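Local coordinates for protein 6-phosphogluconate dehydrogenase (Decarboxylating) (Geobacter metallireducens, PDB 4E21) that probably catalyses the NADP-dependent oxidative decarboxylation of 6-phosphogluconate in the pentose phosphate pathway, at residues S96-M101 with D109-G114; P184-E187 with T192-L195; E226-L231 with E267-G272; G31-D36 with R150-M155. All blocks are in the same frame, centred on the assembly; numbering follows the deposited sequence.

Contact 1: S96-M101 with D109-G114; sequences SMLQRM and DIVIDG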
loop_
_atom_site.group_PDB
_atom_site.type_symbol
_atom_site.label_atom_id
_atom_site.label_comp_id
_atom_site.label_asym_id
_atom_site.label_seq_id
_atom_site.Cartn_x
_atom_site.Cartn_y
_atom_site.Cartn_z
ATOM N N SER B 96 -31.631 -6.682 -20.691
ATOM C CA SER B 96 -32.839 -7.425 -21.002
ATOM C C SER B 96 -34.066 -6.537 -20.821
ATOM O O SER B 96 -35.140 -6.823 -21.345
ATOM C CB SER B 96 -32.954 -8.674 -20.133
ATOM O OG SER B 96 -33.536 -8.333 -18.887
HETATM N N MSE B 97 -33.917 -5.464 -20.062
HETATM C CA MSE B 97 -34.994 -4.502 -19.962
HETATM C C MSE B 97 -35.050 -3.720 -21.278
HETATM O O MSE B 97 -36.127 -3.355 -21.746
HETATM C CB MSE B 97 -34.784 -3.577 -18.770
HETATM C CG MSE B 97 -35.965 -2.701 -18.454
HETATM SE SE MSE B 97 -37.660 -3.654 -18.249
HETATM C CE MSE B 97 -37.340 -4.501 -16.512
ATOM N N LEU B 98 -33.885 -3.500 -21.892
ATOM C CA LEU B 98 -33.812 -2.756 -23.139
ATOM C C LEU B 98 -34.315 -3.600 -24.318
ATOM O O LEU B 98 -34.999 -3.093 -25.202
ATOM C CB LEU B 98 -32.388 -2.258 -23.394
ATOM C CG LEU B 98 -31.851 -1.199 -22.424
ATOM C CD1 LEU B 98 -30.439 -0.779 -22.815
ATOM C CD2 LEU B 98 -32.781 0.003 -22.365
ATOM N N GLN B 99 -33.965 -4.883 -24.325
ATOM C CA GLN B 99 -34.446 -5.812 -25.342
ATOM C C GLN B 99 -35.971 -5.860 -25.343
ATOM O O GLN B 99 -36.605 -5.795 -26.393
ATOM C CB GLN B 99 -33.875 -7.217 -25.109
ATOM C CG GLN B 99 -32.454 -7.412 -25.656
ATOM C CD GLN B 99 -31.652 -8.488 -24.903
ATOM O OE1 GLN B 99 -32.213 -9.281 -24.138
ATOM N NE2 GLN B 99 -30.334 -8.511 -25.121
ATOM N N ARG B 100 -36.538 -5.955 -24.148
ATOM C CA ARG B 100 -37.974 -6.056 -23.939
ATOM C C ARG B 100 -38.773 -4.787 -24.282
ATOM O O ARG B 100 -39.827 -4.876 -24.913
ATOM C CB ARG B 100 -38.275 -6.481 -22.489
ATOM C CG ARG B 100 -39.734 -6.836 -22.242
ATOM C CD ARG B 100 -40.175 -8.048 -23.117
ATOM N NE ARG B 100 -41.611 -8.065 -23.405
ATOM C CZ ARG B 100 -42.558 -8.394 -22.525
ATOM N NH1 ARG B 100 -42.237 -8.728 -21.275
ATOM N NH2 ARG B 100 -43.837 -8.378 -22.895
HETATM N N MSE B 101 -38.308 -3.611 -23.872
HETATM C CA MSE B 101 -39.127 -2.425 -24.093
HETATM C C MSE B 101 -38.836 -1.595 -25.359
HETATM O O MSE B 101 -39.712 -0.857 -25.828
HETATM C CB MSE B 101 -39.127 -1.525 -22.870
HETATM C CG MSE B 101 -38.025 -0.550 -22.873
HETATM SE SE MSE B 101 -38.243 0.831 -21.528
HETATM C CE MSE B 101 -36.330 1.120 -21.403
ATOM N N ASP B 109 -37.484 9.354 -28.367
ATOM C CA ASP B 109 -37.541 8.975 -26.957
ATOM C C ASP B 109 -36.144 9.045 -26.318
ATOM O O ASP B 109 -35.118 8.922 -26.999
ATOM C CB ASP B 109 -38.098 7.561 -26.773
ATOM C CG ASP B 109 -39.604 7.483 -26.984
ATOM O OD1 ASP B 109 -40.254 8.544 -27.162
ATOM O OD2 ASP B 109 -40.131 6.344 -26.953
ATOM N N ILE B 110 -36.133 9.238 -25.004
ATOM C CA ILE B 110 -34.925 9.248 -24.192
ATOM C C ILE B 110 -35.039 8.189 -23.093
ATOM O O ILE B 110 -36.058 8.123 -22.378
ATOM C CB ILE B 110 -34.758 10.611 -23.475
ATOM C CG1 ILE B 110 -34.594 11.741 -24.478
ATOM C CG2 ILE B 110 -33.578 10.588 -22.467
ATOM C CD1 ILE B 110 -34.606 13.113 -23.829
ATOM N N VAL B 111 -33.994 7.375 -22.954
ATOM C CA VAL B 111 -33.903 6.370 -21.894
ATOM C C VAL B 111 -32.713 6.704 -20.991
ATOM O O VAL B 111 -31.599 6.960 -21.454
ATOM C CB VAL B 111 -33.762 4.934 -22.477
ATOM C CG1 VAL B 111 -33.634 3.875 -21.362
ATOM C CG2 VAL B 111 -34.940 4.609 -23.353
ATOM N N ILE B 112 -32.960 6.741 -19.696
ATOM C CA ILE B 112 -31.917 7.063 -18.748
ATOM C C ILE B 112 -31.595 5.841 -17.898
ATOM O O ILE B 112 -32.505 5.226 -17.345
ATOM C CB ILE B 112 -32.366 8.210 -17.852
ATOM C CG1 ILE B 112 -32.733 9.414 -18.729
ATOM C CG2 ILE B 112 -31.278 8.542 -16.790
ATOM C CD1 ILE B 112 -33.708 10.341 -18.083
ATOM N N ASP B 113 -30.320 5.469 -17.826
ATOM C CA ASP B 113 -29.884 4.433 -16.873
ATOM C C ASP B 113 -29.201 5.122 -15.692
ATOM O O ASP B 113 -28.118 5.708 -15.821
ATOM C CB ASP B 113 -28.931 3.444 -17.529
ATOM C CG ASP B 113 -28.430 2.380 -16.559
ATOM O OD1 ASP B 113 -28.958 2.283 -15.438
ATOM O OD2 ASP B 113 -27.507 1.628 -16.933
ATOM N N GLY B 114 -29.871 5.094 -14.552
ATOM C CA GLY B 114 -29.423 5.802 -13.381
ATOM C C GLY B 114 -28.827 4.868 -12.353
ATOM O O GLY B 114 -28.442 5.299 -11.276
#
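V111 turns CG1 anti to its own backbone N (chi1 179°), and M101 sets CG between backbone N and carbonyl carbon (chi1 89°) before running out extended, which carries the selenomethionine methyl to V111. The contact lies in a beta-alpha-beta unit of the Rossmann-like dinucleotide-binding domain, strand 84-87, helix 94-101 and strand 110-113, and it packs the last turn of the helix on the strand that follows it. M101 and V111 reach toward each other tip to tip, CE of M101 standing 3.9 Å from CG1 of V111. L98, one turn earlier, passes alongside V111 in the opposite direction. The helix and strand backbones stay well apart, 9.2 Å between CA of L98 and CA of V111, a gap bridged purely by apolar side chains. M101 also rests on V85 and L87 of strand 84-87, while L98 leans on Y136 of the next strand, 135-142, so the helix spans several strands of the sheet. V111 is further packed by L105, I134 and M129, and its backbone pairs with T135 and V137. One methyl group serves both helix residues: CG1 of V111 also meets CD2 of L98, at 4.1 Å.

Contact 2: P184-E187 with T192-L195; sequences PGRE and TAEL
R186 and E194 lie alongside each other in opposite directions, and most of what touches is aliphatic arginine against carboxylate. In van der Waals terms, OE2 of E194 comes to 3.3 Å from CB of R186, and CD of E194 sits 3.7 Å from CG of R186. The arginine bends at chi2 (-51°) and chi3 (-64°), which leads its chain past the glutamate, whereas E194 stays extended beyond CG. Beyond them, NH2 of R186 reaches CB of A193 at 3.8 Å.

In electrostatic terms the pair is looser: NE of R186 is 4.4 Å from OE1 of E194, too far for a salt bridge, and the guanidinium and carboxylate planes are turned 50° apart. Each charge has its firm partner beyond the two segments. OE2 of E194 forms a salt bridge with NE of R182, and NH2 of R186 forms one with D264 of the second subunit, whose E267 packs on R186, A193 and E194. With an alanine here instead of E194, R182 would probably lose this carboxylate mate and a gap would open beside the aliphatic part of R186.

Both segments belong to the loop between helix 167-173 and strand 197-201, in which R186 and E194 both sit in short 3-10 segments. NE of R186, buried here, has no hydrogen-bond partner in the model, so the nearby negative charge probably offsets part of that cost. The chemistry thus implies a loop that folds on itself while presenting its arginine to the neighbouring subunit.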
loop_
_atom_site.group_PDB
_atom_site.type_symbol
_atom_site.label_atom_id
_atom_site.label_comp_id
_atom_site.label_asym_id
_atom_site.label_seq_id
_atom_site.Cartn_x
_atom_site.Cartn_y
_atom_site.Cartn_z
ATOM N N PRO B 184 -15.608 30.638 -3.707
ATOM C CA PRO B 184 -15.094 31.958 -4.087
ATOM C C PRO B 184 -14.613 31.977 -5.530
ATOM O O PRO B 184 -13.591 31.364 -5.841
ATOM C CB PRO B 184 -13.907 32.152 -3.142
ATOM C CG PRO B 184 -14.281 31.364 -1.918
ATOM C CD PRO B 184 -15.023 30.160 -2.437
ATOM N N GLY B 185 -15.346 32.670 -6.398
ATOM C CA GLY B 185 -14.990 32.740 -7.807
ATOM C C GLY B 185 -15.990 32.124 -8.769
ATOM O O GLY B 185 -15.838 32.275 -9.973
ATOM N N ARG B 186 -17.011 31.437 -8.263
ATOM C CA ARG B 186 -17.934 30.723 -9.147
ATOM C C ARG B 186 -18.779 31.657 -10.022
ATOM O O ARG B 186 -19.273 31.250 -11.086
ATOM C CB ARG B 186 -18.860 29.782 -8.366
ATOM C CG ARG B 186 -18.248 28.445 -7.924
ATOM C CD ARG B 186 -17.531 27.642 -9.048
ATOM N NE ARG B 186 -18.396 27.184 -10.128
ATOM C CZ ARG B 186 -18.101 26.192 -10.982
ATOM N NH1 ARG B 186 -16.967 25.507 -10.889
ATOM N NH2 ARG B 186 -18.961 25.876 -11.942
ATOM N N GLU B 187 -18.961 32.898 -9.570
ATOM C CA GLU B 187 -19.711 33.891 -10.345
ATOM C C GLU B 187 -19.004 34.119 -11.683
ATOM O O GLU B 187 -19.578 34.684 -12.616
ATOM C CB GLU B 187 -19.847 35.213 -9.577
ATOM C CG GLU B 187 -18.578 36.078 -9.568
ATOM C CD GLU B 187 -17.563 35.693 -8.471
ATOM O OE1 GLU B 187 -17.947 34.988 -7.503
ATOM O OE2 GLU B 187 -16.378 36.111 -8.575
ATOM N N THR B 192 -24.152 24.127 -14.700
ATOM C CA THR B 192 -25.015 23.675 -13.610
ATOM C C THR B 192 -24.271 23.107 -12.393
ATOM O O THR B 192 -24.906 22.701 -11.433
ATOM C CB THR B 192 -25.930 22.550 -14.113
ATOM O OG1 THR B 192 -25.128 21.399 -14.438
ATOM C CG2 THR B 192 -26.725 23.004 -15.370
ATOM N N ALA B 193 -22.947 23.053 -12.426
ATOM C CA ALA B 193 -22.202 22.367 -11.372
ATOM C C ALA B 193 -22.640 22.768 -9.956
ATOM O O ALA B 193 -22.727 21.915 -9.052
ATOM C CB ALA B 193 -20.706 22.554 -11.567
ATOM N N GLU B 194 -22.974 24.048 -9.773
ATOM C CA GLU B 194 -23.306 24.579 -8.442
ATOM C C GLU B 194 -24.633 24.089 -7.906
ATOM O O GLU B 194 -24.951 24.289 -6.731
ATOM C CB GLU B 194 -23.294 26.106 -8.431
ATOM C CG GLU B 194 -21.908 26.724 -8.368
ATOM C CD GLU B 194 -21.946 28.217 -8.064
ATOM O OE1 GLU B 194 -22.277 28.991 -8.990
ATOM O OE2 GLU B 194 -21.638 28.617 -6.911
ATOM N N LEU B 195 -25.413 23.463 -8.778
ATOM C CA LEU B 195 -26.754 23.006 -8.424
ATOM C C LEU B 195 -26.718 21.566 -7.907
ATOM O O LEU B 195 -27.699 21.077 -7.319
ATOM C CB LEU B 195 -27.687 23.117 -9.641
ATOM C CG LEU B 195 -28.412 24.436 -9.976
ATOM C CD1 LEU B 195 -27.521 25.618 -9.819
ATOM C CD2 LEU B 195 -28.974 24.418 -11.407
#

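Contact 3: E226-L231 with E267-G272; sequences EGLNIL and EVWRRG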
loop_
_atom_site.group_PDB
_atom_site.type_symbol
_atom_site.label_atom_id
_atom_site.label_comp_id
_atom_site.label_asym_id
_atom_site.label_seq_id
_atom_site.Cartn_x
_atom_site.Cartn_y
_atom_site.Cartn_z
ATOM N N GLU B 226 -8.834 3.495 9.506
ATOM C CA GLU B 226 -7.479 3.132 9.923
ATOM C C GLU B 226 -7.022 4.032 11.073
ATOM O O GLU B 226 -6.422 3.554 12.041
ATOM C CB GLU B 226 -6.473 3.243 8.766
ATOM C CG GLU B 226 -6.406 2.020 7.834
ATOM C CD GLU B 226 -5.360 2.182 6.699
ATOM O OE1 GLU B 226 -4.535 3.142 6.747
ATOM O OE2 GLU B 226 -5.369 1.349 5.765
ATOM N N GLY B 227 -7.319 5.324 10.966
ATOM C CA GLY B 227 -6.906 6.278 11.978
ATOM C C GLY B 227 -7.639 6.048 13.285
ATOM O O GLY B 227 -7.026 6.036 14.356
ATOM N N LEU B 228 -8.956 5.874 13.197
ATOM C CA LEU B 228 -9.752 5.518 14.367
ATOM C C LEU B 228 -9.270 4.195 14.972
ATOM O O LEU B 228 -9.297 4.029 16.179
ATOM C CB LEU B 228 -11.261 5.487 14.044
ATOM C CG LEU B 228 -11.859 6.891 13.842
ATOM C CD1 LEU B 228 -13.287 6.909 13.245
ATOM C CD2 LEU B 228 -11.782 7.690 15.148
ATOM N N ASN B 229 -8.793 3.274 14.142
ATOM C CA ASN B 229 -8.279 2.002 14.643
ATOM C C ASN B 229 -6.988 2.194 15.458
ATOM O O ASN B 229 -6.759 1.515 16.464
ATOM C CB ASN B 229 -8.049 1.026 13.476
ATOM C CG ASN B 229 -7.989 -0.420 13.930
ATOM O OD1 ASN B 229 -8.297 -0.726 15.076
ATOM N ND2 ASN B 229 -7.602 -1.320 13.030
ATOM N N ILE B 230 -6.145 3.119 15.008
ATOM C CA ILE B 230 -4.946 3.506 15.759
ATOM C C ILE B 230 -5.320 4.109 17.145
ATOM O O ILE B 230 -4.736 3.742 18.181
ATOM C CB ILE B 230 -4.072 4.494 14.925
ATOM C CG1 ILE B 230 -3.562 3.812 13.650
ATOM C CG2 ILE B 230 -2.928 5.100 15.765
ATOM C CD1 ILE B 230 -2.889 4.759 12.680
ATOM N N LEU B 231 -6.289 5.020 17.156
ATOM C CA LEU B 231 -6.801 5.583 18.407
ATOM C C LEU B 231 -7.378 4.489 19.304
ATOM O O LEU B 231 -7.193 4.514 20.497
ATOM C CB LEU B 231 -7.889 6.605 18.116
ATOM C CG LEU B 231 -7.436 7.894 17.431
ATOM C CD1 LEU B 231 -8.606 8.844 17.218
ATOM C CD2 LEU B 231 -6.318 8.557 18.252
ATOM N N GLU B 267 -16.712 13.558 17.161
ATOM C CA GLU B 267 -17.576 14.735 17.327
ATOM C C GLU B 267 -16.751 16.025 17.298
ATOM O O GLU B 267 -17.073 16.938 16.548
ATOM C CB GLU B 267 -18.399 14.677 18.609
ATOM C CG GLU B 267 -19.306 15.897 18.760
ATOM C CD GLU B 267 -20.372 15.971 17.659
ATOM O OE1 GLU B 267 -20.849 14.909 17.219
ATOM O OE2 GLU B 267 -20.735 17.083 17.238
ATOM N N VAL B 268 -15.673 16.091 18.096
ATOM C CA VAL B 268 -14.852 17.309 18.160
ATOM C C VAL B 268 -14.197 17.691 16.831
ATOM O O VAL B 268 -14.012 18.883 16.540
ATOM C CB VAL B 268 -13.773 17.263 19.296
ATOM C CG1 VAL B 268 -12.482 16.611 18.810
ATOM C CG2 VAL B 268 -13.470 18.660 19.763
ATOM N N TRP B 269 -13.846 16.689 16.026
ATOM C CA TRP B 269 -13.311 16.957 14.687
ATOM C C TRP B 269 -14.304 17.615 13.701
ATOM O O TRP B 269 -13.874 18.181 12.703
ATOM C CB TRP B 269 -12.730 15.702 14.046
ATOM C CG TRP B 269 -11.434 15.219 14.649
ATOM C CD1 TRP B 269 -10.525 15.951 15.389
ATOM C CD2 TRP B 269 -10.877 13.908 14.522
ATOM N NE1 TRP B 269 -9.450 15.162 15.729
ATOM C CE2 TRP B 269 -9.643 13.903 15.209
ATOM C CE3 TRP B 269 -11.307 12.729 13.900
ATOM C CZ2 TRP B 269 -8.836 12.758 15.289
ATOM C CZ3 TRP B 269 -10.503 11.600 13.982
ATOM C CH2 TRP B 269 -9.279 11.625 14.670
ATOM N N ARG B 270 -15.607 17.558 13.982
ATOM C CA ARG B 270 -16.606 18.149 13.079
ATOM C C ARG B 270 -16.551 19.674 13.056
ATOM O O ARG B 270 -17.053 20.294 12.116
ATOM C CB ARG B 270 -18.022 17.705 13.437
ATOM C CG ARG B 270 -18.183 16.226 13.593
ATOM C CD ARG B 270 -19.618 15.854 13.870
ATOM N NE ARG B 270 -20.521 16.438 12.871
ATOM C CZ ARG B 270 -21.527 17.259 13.169
ATOM N NH1 ARG B 270 -21.768 17.576 14.440
ATOM N NH2 ARG B 270 -22.290 17.764 12.205
ATOM N N ARG B 271 -15.930 20.280 14.072
ATOM C CA ARG B 271 -15.825 21.738 14.140
ATOM C C ARG B 271 -14.380 22.244 14.261
ATOM O O ARG B 271 -13.672 21.994 15.246
ATOM C CB ARG B 271 -16.699 22.274 15.269
ATOM C CG ARG B 271 -18.156 21.893 15.148
ATOM C CD ARG B 271 -18.940 22.336 16.365
ATOM N NE ARG B 271 -20.363 22.019 16.283
ATOM C CZ ARG B 271 -20.878 20.847 16.623
ATOM N NH1 ARG B 271 -20.086 19.872 17.036
ATOM N NH2 ARG B 271 -22.183 20.638 16.537
ATOM N N GLY B 272 -13.939 22.952 13.233
ATOM C CA GLY B 272 -12.618 23.530 13.236
ATOM C C GLY B 272 -11.447 22.681 12.761
ATOM O O GLY B 272 -10.323 23.199 12.699
#
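L231 and W269 carry the tighter part of this contact, approaching from opposite directions until CD1 of L231 lies 3.8 Å from CH2 of the indole. L228, one turn earlier, is looser: its CD2 stands 4.3 Å from CZ3 of W269. Both leucines meet the benzene end of the ring obliquely. With CG anti to its carbonyl carbon (chi1 -71°), W269 sends the indole across a 12.0 Å separation between its CA and that of L228.

The far side of segment 267-272 is polar, yet it too is buried. OE2 of E267 accepts two salt-bridged hydrogen bonds, from NH1 of R270 at 3.0 Å and from NH1 of R271 at 2.9 Å. OE2 offers its anti lone pair to R271 and meets R270 on its syn side, 23° out of the carboxylate plane. This network faces the second subunit, where T183 binds E267, the P181 carbonyl takes R270 and the I177 carbonyl takes R271.

In the all-helical C-terminal domain, the contact joins long helix 205-232 to helix 262-269; helix 278-289 adds L280 against W269, and M155, from a sheet strand of the second subunit, packs on the same indole.

Contact 4: G31-D36 with R150-M155; sequences GRMGAD and RGYCLM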
loop_
_atom_site.group_PDB
_atom_site.type_symbol
_atom_site.label_atom_id
_atom_site.label_comp_id
_atom_site.label_asym_id
_atom_site.label_seq_id
_atom_site.Cartn_x
_atom_site.Cartn_y
_atom_site.Cartn_z
ATOM N N GLY B 31 -37.482 -0.111 -6.320
ATOM C CA GLY B 31 -36.808 -0.268 -5.046
ATOM C C GLY B 31 -36.683 1.080 -4.355
ATOM O O GLY B 31 -37.214 2.102 -4.822
ATOM N N ARG B 32 -35.965 1.089 -3.242
ATOM C CA ARG B 32 -35.882 2.281 -2.409
ATOM C C ARG B 32 -35.495 3.516 -3.224
ATOM O O ARG B 32 -36.133 4.570 -3.116
ATOM C CB ARG B 32 -34.909 2.044 -1.242
ATOM C CG ARG B 32 -34.702 3.238 -0.327
ATOM C CD ARG B 32 -36.013 3.744 0.271
ATOM N NE ARG B 32 -35.804 5.015 0.970
ATOM C CZ ARG B 32 -35.430 5.118 2.245
ATOM N NH1 ARG B 32 -35.244 4.016 2.968
ATOM N NH2 ARG B 32 -35.243 6.319 2.800
HETATM N N MSE B 33 -34.455 3.384 -4.041
HETATM C CA MSE B 33 -33.945 4.521 -4.806
HETATM C C MSE B 33 -34.938 5.007 -5.874
HETATM O O MSE B 33 -35.199 6.213 -5.986
HETATM C CB MSE B 33 -32.588 4.184 -5.429
HETATM C CG MSE B 33 -31.441 4.046 -4.419
HETATM SE SE MSE B 33 -31.102 5.752 -3.575
HETATM C CE MSE B 33 -30.197 6.629 -5.068
ATOM N N GLY B 34 -35.502 4.071 -6.640
ATOM C CA GLY B 34 -36.470 4.417 -7.678
ATOM C C GLY B 34 -37.730 5.059 -7.114
ATOM O O GLY B 34 -38.199 6.094 -7.611
ATOM N N ALA B 35 -38.269 4.452 -6.054
ATOM C CA ALA B 35 -39.434 4.994 -5.360
ATOM C C ALA B 35 -39.183 6.421 -4.837
ATOM O O ALA B 35 -40.041 7.301 -4.975
ATOM C CB ALA B 35 -39.847 4.064 -4.237
ATOM N N ASP B 36 -38.000 6.641 -4.260
ATOM C CA ASP B 36 -37.632 7.934 -3.680
ATOM C C ASP B 36 -37.487 9.048 -4.702
ATOM O O ASP B 36 -37.841 10.199 -4.437
ATOM C CB ASP B 36 -36.324 7.815 -2.883
ATOM C CG ASP B 36 -36.554 7.339 -1.472
ATOM O OD1 ASP B 36 -37.742 7.278 -1.076
ATOM O OD2 ASP B 36 -35.563 7.038 -0.766
ATOM N N ARG B 150 -32.853 15.689 0.524
ATOM C CA ARG B 150 -31.737 16.608 0.269
ATOM C C ARG B 150 -31.302 16.769 -1.190
ATOM O O ARG B 150 -30.465 17.624 -1.497
ATOM C CB ARG B 150 -30.543 16.262 1.154
ATOM C CG ARG B 150 -30.850 16.447 2.633
ATOM C CD ARG B 150 -29.659 16.130 3.516
ATOM N NE ARG B 150 -30.095 15.738 4.855
ATOM C CZ ARG B 150 -29.273 15.427 5.856
ATOM N NH1 ARG B 150 -27.957 15.464 5.672
ATOM N NH2 ARG B 150 -29.765 15.077 7.042
ATOM N N GLY B 151 -31.863 15.977 -2.094
ATOM C CA GLY B 151 -31.402 16.037 -3.472
ATOM C C GLY B 151 -30.211 15.111 -3.701
ATOM O O GLY B 151 -29.438 14.833 -2.787
ATOM N N TYR B 152 -30.094 14.619 -4.930
ATOM C CA TYR B 152 -29.081 13.653 -5.321
ATOM C C TYR B 152 -28.040 14.399 -6.120
ATOM O O TYR B 152 -28.376 15.284 -6.920
ATOM C CB TYR B 152 -29.688 12.567 -6.216
ATOM C CG TYR B 152 -30.868 11.833 -5.609
ATOM C CD1 TYR B 152 -32.167 12.297 -5.787
ATOM C CD2 TYR B 152 -30.681 10.675 -4.854
ATOM C CE1 TYR B 152 -33.251 11.630 -5.226
ATOM C CE2 TYR B 152 -31.754 10.006 -4.281
ATOM C CZ TYR B 152 -33.042 10.487 -4.473
ATOM O OH TYR B 152 -34.117 9.818 -3.917
ATOM N N CYS B 153 -26.776 14.059 -5.902
ATOM C CA CYS B 153 -25.722 14.535 -6.786
ATOM C C CYS B 153 -25.782 13.683 -8.053
ATOM O O CYS B 153 -25.811 12.465 -7.965
ATOM C CB CYS B 153 -24.355 14.374 -6.127
ATOM S SG CYS B 153 -23.049 14.979 -7.184
ATOM N N LEU B 154 -25.807 14.331 -9.214
ATOM C CA LEU B 154 -26.046 13.652 -10.498
ATOM C C LEU B 154 -24.924 13.899 -11.490
ATOM O O LEU B 154 -24.564 15.050 -11.788
ATOM C CB LEU B 154 -27.360 14.112 -11.131
ATOM C CG LEU B 154 -28.621 13.865 -10.310
ATOM C CD1 LEU B 154 -29.869 14.294 -11.084
ATOM C CD2 LEU B 154 -28.715 12.412 -9.924
HETATM N N MSE B 155 -24.368 12.810 -11.989
HETATM C CA MSE B 155 -23.277 12.880 -12.933
HETATM C C MSE B 155 -23.765 12.243 -14.231
HETATM O O MSE B 155 -24.103 11.050 -14.273
HETATM C CB MSE B 155 -22.054 12.165 -12.353
HETATM C CG MSE B 155 -21.485 12.860 -11.093
HETATM SE SE MSE B 155 -20.812 11.547 -9.830
HETATM C CE MSE B 155 -22.321 11.458 -8.586
HETATM O O HOH W 1 -33.422 8.723 -1.324
#
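M33 lays its terminal methyl obliquely against the ring of Y152, with CE 3.8 Å from CE2 and 4.1 Å from CD2 of the tyrosine. M33 sits in the first turn of helix 32-43; G31, the N-cap of that helix, and G34 within it belong to what looks like the GxGxxG fingerprint of a Rossmann fold, and Y152 immediately precedes strand 153-157 of the same domain's sheet. Bends at chi2 (-65°) and chi3 (-75°) curl the M33 chain and bring CE up to the ring, the two side chains sliding past each other in opposite directions.

The phenol end reaches the next turn of the helix, where OH of Y152 lies 3.2 Å from CB of D36. There the link is polar but indirect: one water donates to OD2 of D36 and is hydrogen-bonded to OH of Y152. A phenylalanine here would probably keep the methyl packing but leave that water without its tyrosine partner, removing the water-mediated tie to D36. M37 and R40 of the same helix also pack against Y152, and OD1 of D36 is taken by R39 in a salt bridge. Within the helix, NE of R32 forms a salt bridge with OD2 of D36, 2.7 Å away and with an N-H...O angle of 154°. OD2 of D36 thus accepts twice, from NE of R32 and from the water 2.8 Å away.

Contacts 1 and 4 share the NAD-binding domain and the same sheet, their centres about 18 Å apart; in sequence, contact 1 falls wholly between the two segments of contact 4. Contact 2 follows, in the loop leading to strand 197-201, outermost of the sheet within this chain, its centre about 22 Å from that of contact 4. Contact 3 comes last, in the helical C-terminal domain, about 44 Å from contact 1 between centres and on the opposite side of the chain's centre. Contacts 2, 3 and 4 all touch the second subunit, whereas no other chain reaches contact 1. Contact 1 is thus internal packing of one chain, while the other three lie where the nucleotide-binding part of one chain meets the C-terminal domain of another.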